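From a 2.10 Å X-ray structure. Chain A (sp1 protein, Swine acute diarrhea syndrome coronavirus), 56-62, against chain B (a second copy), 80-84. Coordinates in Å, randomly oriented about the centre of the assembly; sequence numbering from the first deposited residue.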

# COMPACT_ATOMS: atom_id res chain seq x y z
N VAL A 56 -3.63 14.58 -7.17
CA VAL A 56 -3.49 13.24 -6.59
C VAL A 56 -4.23 13.20 -5.25
O VAL A 56 -3.87 13.91 -4.30
N GLU A 57 -5.27 12.35 -5.19
CA GLU A 57 -6.08 12.18 -3.99
C GLU A 57 -5.40 11.24 -3.01
O GLU A 57 -4.59 10.39 -3.41
N PRO A 58 -5.72 11.35 -1.71
CA PRO A 58 -5.16 10.40 -0.73
C PRO A 58 -5.46 8.95 -1.06
O PRO A 58 -4.65 8.06 -0.75
N SER A 59 -6.59 8.67 -1.70
CA SER A 59 -6.93 7.31 -2.10
C SER A 59 -6.20 6.85 -3.36
O SER A 59 -6.25 5.65 -3.69
N ASP A 60 -5.54 7.75 -4.08
CA ASP A 60 -4.92 7.36 -5.34
C ASP A 60 -3.64 6.57 -5.10
O ASP A 60 -2.87 6.87 -4.19
N PHE A 61 -3.43 5.55 -5.92
CA PHE A 61 -2.23 4.74 -5.81
C PHE A 61 -1.07 5.40 -6.54
O PHE A 61 -1.19 5.82 -7.69
N VAL A 62 0.06 5.51 -5.83
CA VAL A 62 1.32 5.95 -6.42
C VAL A 62 2.37 4.93 -6.01
O VAL A 62 2.04 3.89 -5.42
N ALA B 80 -4.48 3.05 5.40
CA ALA B 80 -4.66 3.46 4.01
C ALA B 80 -6.11 3.25 3.59
O ALA B 80 -6.75 2.26 3.99
N ARG B 81 -6.64 4.18 2.79
CA ARG B 81 -8.03 4.15 2.35
C ARG B 81 -8.16 4.35 0.83
O ARG B 81 -8.63 5.39 0.36
N PRO B 82 -7.81 3.35 0.05
CA PRO B 82 -8.20 3.39 -1.37
C PRO B 82 -9.70 3.21 -1.49
O PRO B 82 -10.38 2.74 -0.57
N ARG B 83 -10.24 3.63 -2.63
CA ARG B 83 -11.60 3.23 -2.94
C ARG B 83 -11.62 1.71 -3.12
O ARG B 83 -10.59 1.08 -3.33
N CYS B 84 -12.81 1.13 -3.00
CA CYS B 84 -13.00 -0.32 -3.18
C CYS B 84 -12.35 -1.14 -2.07
O CYS B 84 -12.33 -2.37 -2.16

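V56(A), chi1 t, makes no contact. E57(A) opens the type I turn that closes at D60(A), where D60(A) N donates to E57(A) O at 2.9 Å. The CA-to-CB bond of E57(A), chi1 off-well (-133°), points toward the other stretch, yet contact is slight: E57(A) CB lies 4.2 Å from R83(B) NH2. P58(A) points sideways and makes no direct contact, but water 1 links its carbonyl O (3.2 Å) to R81(B) N (3.0 Å).

S59(A), rotamer p, points toward chain B at the nearest CA pair, S59(A) CA to P82(B) CA, 4.2 Å. S59(A) CB packs 3.2 Å from R81(B) O. S59(A) OG sits over one face of the R83(B) guanidinium, 3.1 Å from NH1, where the poor angle rules out a hydrogen bond. Water 2 instead joins S59(A) O (2.8 Å) to R83(B) N (2.9 Å) and NH1 (2.8 Å).

D60(A), chi1 m, starts away, but its carboxylate returns to divide its oxygens: OD2 accepts from E57(A) N at 2.7 Å, bracing the turn, while OD1 meets the guanidinium edge in a salt bridge, 3.0 Å from R83(B) NH1 (150°) with a weak bond from R83(B) NH2 (3.3 Å, 135°). R83(B) reaches it through m, t, t torsions.

F61(A), chi1 m, brings CZ obliquely to 3.5 Å from P82(B) CB, an apolar contact. V62(A) is out of reach.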

# COMPACT_ATOMS: atom_id res chain seq x y z
CB VAL A 56 -2.01 12.84 -6.41
CG1 VAL A 56 -1.92 11.40 -5.96
CG2 VAL A 56 -1.25 13.03 -7.73
CB GLU A 57 -7.45 11.61 -4.37
CG GLU A 57 -8.62 12.30 -3.74
CD GLU A 57 -8.82 13.69 -4.31
OE1 GLU A 57 -9.35 13.78 -5.43
OE2 GLU A 57 -8.44 14.67 -3.64
CB PRO A 58 -5.81 10.84 0.59
CG PRO A 58 -6.12 12.27 0.38
CD PRO A 58 -6.50 12.42 -1.05
CB SER A 59 -8.43 7.20 -2.32
OG SER A 59 -8.83 8.23 -3.21
CB ASP A 60 -4.61 8.60 -6.18
CG ASP A 60 -5.85 9.18 -6.84
OD1 ASP A 60 -6.76 8.39 -7.18
OD2 ASP A 60 -5.93 10.42 -6.99
CB PHE A 61 -2.48 3.35 -6.39
CG PHE A 61 -3.26 2.47 -5.46
CD1 PHE A 61 -2.64 1.90 -4.36
CD2 PHE A 61 -4.61 2.25 -5.66
CE1 PHE A 61 -3.36 1.11 -3.49
CE2 PHE A 61 -5.33 1.46 -4.79
CZ PHE A 61 -4.71 0.88 -3.71
CB VAL A 62 1.66 7.38 -5.96
CG1 VAL A 62 0.56 8.35 -6.37
CG2 VAL A 62 1.81 7.43 -4.46
CB ALA B 80 -3.73 2.67 3.08
CB ARG B 81 -8.83 5.20 3.11
CG ARG B 81 -8.85 4.96 4.62
CD ARG B 81 -9.90 3.92 4.99
NE ARG B 81 -10.05 3.73 6.44
CZ ARG B 81 -9.22 3.01 7.19
NH1 ARG B 81 -8.17 2.41 6.64
NH2 ARG B 81 -9.43 2.87 8.49
CB PRO B 82 -7.45 2.20 -1.97
CG PRO B 82 -7.43 1.21 -0.84
CD PRO B 82 -7.30 2.02 0.44
CB ARG B 83 -12.11 3.93 -4.20
CG ARG B 83 -11.69 5.38 -4.37
CD ARG B 83 -11.70 5.76 -5.84
NE ARG B 83 -11.39 7.17 -6.11
CZ ARG B 83 -10.15 7.67 -6.21
NH1 ARG B 83 -9.09 6.89 -6.02
NH2 ARG B 83 -9.97 8.95 -6.47
CB CYS B 84 -12.46 -0.80 -4.54
SG CYS B 84 -12.90 0.23 -5.98
O HOH W 1 -4.80 6.41 1.96
O HOH W 2 -8.51 4.42 -4.76